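Local atomic coordinates of putative oxidoreductase FAD-binding subunit (Sulfolobus tokodaii, PDB entry 4ZOH), a protein that binds flavin-adenine dinucleotide and probably serves as the electron-transferring flavin subunit of a molybdopterin-dependent oxidoreductase. Residues B[212-226]-B[238-250]. Numbering follows the deposited sequence.
Sequences VNNVAVRAKGAEEEL and KAATRAMESANPT
Ala222 and Ala239 meet where helices 220-226 and 238-243 run nearly antiparallel, their axes only 7.0 Å apart at closest approach. Small residues suit so close a pairing: Ala222 CB lies 3.8 Å from Ala243 CB, and Leu226 CG reaches Ala239 CB at 3.5 Å. This is the tightly packed, buried side; Ala222 also touches Ile207 of strand 201-210, and Ala243 touches Val264 and Thr268 of helix 257-276.

The other, more exposed part is polar. Glycine, having no side chain, lets the Arg242 guanidinium lie directly against Gly221 CA, 3.6 Å from its plane. Around the rim, Arg242 NH2 gives Glu224 OE1 a nearly straight bond of 3.1 Å (174°), arriving from above that carboxylate, and takes the anti lone pair of Glu225 OE1. Glu245 is gripped side-on through NE and NH1, which fixes the guanidinium's rotation, while a water links Glu225 OE1 to Lys238 NZ. Glu225 OE2 turns to Lys229. With an alanine here instead of Arg242, Glu224 and Glu245 would probably lose their cation partner and Glu225 one of its two, and Gly221 its cover.

In the CO dehydrogenase flavoprotein C-terminal domain, helix 220-226 follows short edge strand 217-218 and packs on the antiparallel sheet; helix 238-243 lies between it and helix 257-276. The segments separate at 214-216 and meet again at 212-213. There chi1 of -56° brings the Asn213 amide nearer: OD1 accepts from Asn248 N, 3.0 Å away and above the carbonyl plane, while ND2 bonds weakly to Ser246 O. Val212 CG2 packs on Ala247 CB at 3.9 Å.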
loop_
_atom_site.group_PDB
_atom_site.type_symbol
_atom_site.label_atom_id
_atom_site.label_comp_id
_atom_site.label_asym_id
_atom_site.label_seq_id
_atom_site.Cartn_x
_atom_site.Cartn_y
_atom_site.Cartn_z
ATOM N N VAL B 212 -5.567 2.916 -51.436
ATOM C CA VAL B 212 -6.053 2.006 -52.486
ATOM C C VAL B 212 -4.952 1.482 -53.423
ATOM O O VAL B 212 -5.250 0.868 -54.453
ATOM C CB VAL B 212 -7.284 2.568 -53.279
ATOM C CG1 VAL B 212 -8.500 2.717 -52.366
ATOM C CG2 VAL B 212 -7.011 3.900 -54.001
ATOM N N ASN B 213 -3.693 1.740 -53.069
ATOM C CA ASN B 213 -2.500 1.266 -53.789
ATOM C C ASN B 213 -1.372 1.225 -52.776
ATOM O O ASN B 213 -1.566 1.665 -51.655
ATOM C CB ASN B 213 -2.098 2.262 -54.891
ATOM C CG ASN B 213 -3.219 2.552 -55.866
ATOM O OD1 ASN B 213 -3.460 1.770 -56.786
ATOM N ND2 ASN B 213 -3.922 3.657 -55.660
ATOM N N ASN B 214 -0.190 0.772 -53.177
ATOM C CA ASN B 214 0.975 0.706 -52.283
ATOM C C ASN B 214 1.495 2.092 -51.977
ATOM O O ASN B 214 2.042 2.328 -50.880
ATOM C CB ASN B 214 2.087 -0.169 -52.893
ATOM C CG ASN B 214 2.629 0.418 -54.196
ATOM O OD1 ASN B 214 1.856 0.786 -55.071
ATOM N ND2 ASN B 214 3.950 0.535 -54.321
ATOM N N VAL B 215 1.349 3.009 -52.947
ATOM C CA VAL B 215 1.648 4.442 -52.737
ATOM C C VAL B 215 0.496 5.255 -53.310
ATOM O O VAL B 215 -0.354 4.679 -53.986
ATOM C CB VAL B 215 2.994 4.918 -53.333
ATOM C CG1 VAL B 215 4.166 4.212 -52.667
ATOM C CG2 VAL B 215 3.034 4.782 -54.872
ATOM N N ALA B 216 0.442 6.557 -53.007
ATOM C CA ALA B 216 -0.644 7.432 -53.508
ATOM C C ALA B 216 -0.531 7.587 -55.033
ATOM O O ALA B 216 0.571 7.654 -55.529
ATOM C CB ALA B 216 -0.576 8.810 -52.860
ATOM N N VAL B 217 -1.660 7.644 -55.743
ATOM C CA VAL B 217 -1.669 7.922 -57.203
ATOM C C VAL B 217 -2.618 9.037 -57.619
ATOM O O VAL B 217 -3.561 9.378 -56.887
ATOM C CB VAL B 217 -1.975 6.668 -58.058
ATOM C CG1 VAL B 217 -0.898 5.614 -57.839
ATOM C CG2 VAL B 217 -3.338 6.092 -57.733
ATOM N N ARG B 218 -2.371 9.581 -58.803
ATOM C CA ARG B 218 -3.287 10.523 -59.436
ATOM C C ARG B 218 -4.459 9.784 -60.080
ATOM O O ARG B 218 -4.244 8.779 -60.678
ATOM C CB ARG B 218 -2.515 11.332 -60.468
ATOM C CG ARG B 218 -1.596 12.368 -59.836
ATOM C CD ARG B 218 -2.401 13.443 -59.120
ATOM N NE ARG B 218 -2.840 14.441 -60.074
ATOM C CZ ARG B 218 -2.071 15.437 -60.497
ATOM N NH1 ARG B 218 -0.829 15.605 -60.043
ATOM N NH2 ARG B 218 -2.548 16.271 -61.377
ATOM N N ALA B 219 -5.701 10.250 -59.973
ATOM C CA ALA B 219 -6.763 9.526 -60.655
ATOM C C ALA B 219 -6.842 10.072 -62.113
ATOM O O ALA B 219 -7.775 10.830 -62.474
ATOM C CB ALA B 219 -8.083 9.659 -59.905
ATOM N N LYS B 220 -5.821 9.685 -62.897
ATOM C CA LYS B 220 -5.552 10.142 -64.275
ATOM C C LYS B 220 -6.788 10.166 -65.194
ATOM O O LYS B 220 -7.029 11.125 -65.941
ATOM C CB LYS B 220 -4.412 9.294 -64.894
ATOM C CG LYS B 220 -2.991 9.558 -64.375
ATOM C CD LYS B 220 -2.321 10.807 -64.967
ATOM C CE LYS B 220 -2.776 12.156 -64.332
ATOM N NZ LYS B 220 -1.766 12.867 -63.478
ATOM N N GLY B 221 -7.586 9.111 -65.097
ATOM C CA GLY B 221 -8.783 8.953 -65.909
ATOM C C GLY B 221 -9.887 9.885 -65.476
ATOM O O GLY B 221 -10.684 10.379 -66.312
ATOM N N ALA B 222 -9.976 10.122 -64.170
ATOM C CA ALA B 222 -10.996 11.044 -63.693
ATOM C C ALA B 222 -10.599 12.462 -64.108
ATOM O O ALA B 222 -11.456 13.302 -64.482
ATOM C CB ALA B 222 -11.201 10.918 -62.188
ATOM N N GLU B 223 -9.300 12.695 -64.093
ATOM C CA GLU B 223 -8.750 13.969 -64.545
ATOM C C GLU B 223 -9.001 14.312 -66.028
ATOM O O GLU B 223 -9.589 15.376 -66.323
ATOM C CB GLU B 223 -7.274 14.075 -64.181
ATOM C CG GLU B 223 -7.119 14.387 -62.711
ATOM C CD GLU B 223 -5.690 14.234 -62.244
ATOM O OE1 GLU B 223 -4.765 14.365 -63.084
ATOM O OE2 GLU B 223 -5.507 14.005 -61.022
ATOM N N GLU B 224 -8.547 13.439 -66.933
ATOM C CA GLU B 224 -8.953 13.438 -68.352
ATOM C C GLU B 224 -10.429 13.775 -68.565
ATOM O O GLU B 224 -10.756 14.694 -69.255
ATOM C CB GLU B 224 -8.744 12.060 -68.900
ATOM C CG GLU B 224 -7.488 11.866 -69.702
ATOM C CD GLU B 224 -7.593 10.538 -70.403
ATOM O OE1 GLU B 224 -8.616 10.305 -71.072
ATOM O OE2 GLU B 224 -6.695 9.702 -70.235
ATOM N N GLU B 225 -11.320 13.075 -67.895
ATOM C CA GLU B 225 -12.753 13.336 -68.013
ATOM C C GLU B 225 -13.221 14.747 -67.638
ATOM O O GLU B 225 -14.271 15.188 -68.091
ATOM C CB GLU B 225 -13.495 12.310 -67.193
ATOM C CG GLU B 225 -14.561 11.540 -67.915
ATOM C CD GLU B 225 -14.316 11.439 -69.416
ATOM O OE1 GLU B 225 -13.392 10.673 -69.892
ATOM O OE2 GLU B 225 -15.086 12.179 -70.061
ATOM N N LEU B 226 -12.453 15.477 -66.828
ATOM C CA LEU B 226 -12.991 16.731 -66.329
ATOM C C LEU B 226 -12.243 17.903 -66.895
ATOM O O LEU B 226 -12.769 18.992 -66.941
ATOM C CB LEU B 226 -12.944 16.817 -64.780
ATOM C CG LEU B 226 -13.675 15.816 -63.896
ATOM C CD1 LEU B 226 -13.021 15.760 -62.501
ATOM C CD2 LEU B 226 -15.167 16.196 -63.807
ATOM N N LYS B 238 -19.183 10.400 -64.947
ATOM C CA LYS B 238 -18.205 9.692 -65.738
ATOM C C LYS B 238 -16.813 9.753 -65.103
ATOM O O LYS B 238 -16.093 8.753 -65.128
ATOM C CB LYS B 238 -18.197 10.178 -67.215
ATOM C CG LYS B 238 -17.496 9.128 -68.091
ATOM C CD LYS B 238 -17.665 9.206 -69.602
ATOM C CE LYS B 238 -16.991 7.950 -70.161
ATOM N NZ LYS B 238 -16.180 8.177 -71.392
ATOM N N ALA B 239 -16.418 10.924 -64.579
ATOM C CA ALA B 239 -15.099 11.084 -63.957
ATOM C C ALA B 239 -15.009 10.212 -62.717
ATOM O O ALA B 239 -14.015 9.533 -62.499
ATOM C CB ALA B 239 -14.877 12.520 -63.581
ATOM N N ALA B 240 -16.089 10.197 -61.944
ATOM C CA ALA B 240 -16.156 9.422 -60.693
ATOM C C ALA B 240 -15.950 7.924 -61.026
ATOM O O ALA B 240 -15.146 7.232 -60.369
ATOM C CB ALA B 240 -17.468 9.677 -59.921
ATOM N N THR B 241 -16.627 7.463 -62.089
ATOM C CA THR B 241 -16.384 6.122 -62.688
ATOM C C THR B 241 -14.931 5.907 -63.040
ATOM O O THR B 241 -14.342 4.885 -62.644
ATOM C CB THR B 241 -17.349 5.824 -63.900
ATOM O OG1 THR B 241 -18.681 6.023 -63.452
ATOM C CG2 THR B 241 -17.248 4.368 -64.403
ATOM N N ARG B 242 -14.313 6.866 -63.721
ATOM C CA ARG B 242 -12.956 6.608 -64.241
ATOM C C ARG B 242 -11.871 6.634 -63.183
ATOM O O ARG B 242 -10.746 6.136 -63.410
ATOM C CB ARG B 242 -12.612 7.550 -65.401
ATOM C CG ARG B 242 -13.446 7.239 -66.635
ATOM C CD ARG B 242 -12.840 7.824 -67.861
ATOM N NE ARG B 242 -11.569 7.170 -68.074
ATOM C CZ ARG B 242 -10.611 7.695 -68.820
ATOM N NH1 ARG B 242 -9.467 7.040 -68.948
ATOM N NH2 ARG B 242 -10.810 8.872 -69.426
ATOM N N ALA B 243 -12.193 7.224 -62.032
ATOM C CA ALA B 243 -11.270 7.236 -60.878
ATOM C C ALA B 243 -10.946 5.769 -60.417
ATOM O O ALA B 243 -9.830 5.472 -59.991
ATOM C CB ALA B 243 -11.898 8.072 -59.747
ATOM N N MET B 244 -11.921 4.858 -60.534
ATOM C CA MET B 244 -11.742 3.410 -60.258
ATOM C C MET B 244 -10.622 2.763 -61.046
ATOM O O MET B 244 -10.048 1.774 -60.579
ATOM C CB MET B 244 -13.040 2.640 -60.474
ATOM C CG MET B 244 -14.151 3.153 -59.615
ATOM S SD MET B 244 -15.454 1.982 -59.330
ATOM C CE MET B 244 -16.070 1.898 -61.019
ATOM N N GLU B 245 -10.269 3.355 -62.197
ATOM C CA GLU B 245 -9.201 2.823 -63.035
ATOM C C GLU B 245 -7.872 2.933 -62.350
ATOM O O GLU B 245 -6.990 2.101 -62.603
ATOM C CB GLU B 245 -9.107 3.522 -64.392
ATOM C CG GLU B 245 -10.379 3.428 -65.219
ATOM C CD GLU B 245 -10.378 4.346 -66.431
ATOM O OE1 GLU B 245 -9.294 4.844 -66.830
ATOM O OE2 GLU B 245 -11.472 4.567 -66.985
ATOM N N SER B 246 -7.698 3.946 -61.498
ATOM C CA SER B 246 -6.394 4.108 -60.800
ATOM C C SER B 246 -6.284 3.344 -59.460
ATOM O O SER B 246 -5.228 3.374 -58.839
ATOM C CB SER B 246 -6.014 5.571 -60.616
ATOM O OG SER B 246 -6.379 6.307 -61.752
ATOM N N ALA B 247 -7.365 2.668 -59.027
ATOM C CA ALA B 247 -7.399 1.988 -57.701
ATOM C C ALA B 247 -7.029 0.525 -57.827
ATOM O O ALA B 247 -7.704 -0.207 -58.537
ATOM C CB ALA B 247 -8.768 2.127 -57.025
ATOM N N ASN B 248 -5.971 0.104 -57.143
ATOM C CA ASN B 248 -5.583 -1.313 -57.058
ATOM C C ASN B 248 -5.648 -1.807 -55.585
ATOM O O ASN B 248 -4.626 -2.198 -55.036
ATOM C CB ASN B 248 -4.169 -1.459 -57.697
ATOM C CG ASN B 248 -3.699 -2.900 -57.838
ATOM O OD1 ASN B 248 -4.460 -3.860 -57.704
ATOM N ND2 ASN B 248 -2.417 -3.051 -58.121
ATOM N N PRO B 249 -6.844 -1.756 -54.925
ATOM C CA PRO B 249 -6.908 -1.997 -53.471
ATOM C C PRO B 249 -6.802 -3.476 -53.014
ATOM O O PRO B 249 -6.773 -4.352 -53.848
ATOM C CB PRO B 249 -8.265 -1.420 -53.093
ATOM C CG PRO B 249 -9.101 -1.679 -54.298
ATOM C CD PRO B 249 -8.196 -1.510 -55.474
ATOM N N THR B 250 -6.792 -3.701 -51.687
ATOM C CA THR B 250 -6.438 -4.943 -51.018
ATOM C C THR B 250 -7.587 -5.276 -50.093
ATOM O O THR B 250 -8.118 -4.378 -49.442
ATOM C CB THR B 250 -5.099 -4.727 -50.275
ATOM O OG1 THR B 250 -4.120 -4.344 -51.235
ATOM C CG2 THR B 250 -4.590 -5.960 -49.564
HETATM O O HOH W 1 -7.436 7.449 -70.679
HETATM O O HOH W 2 -13.449 8.090 -71.842
#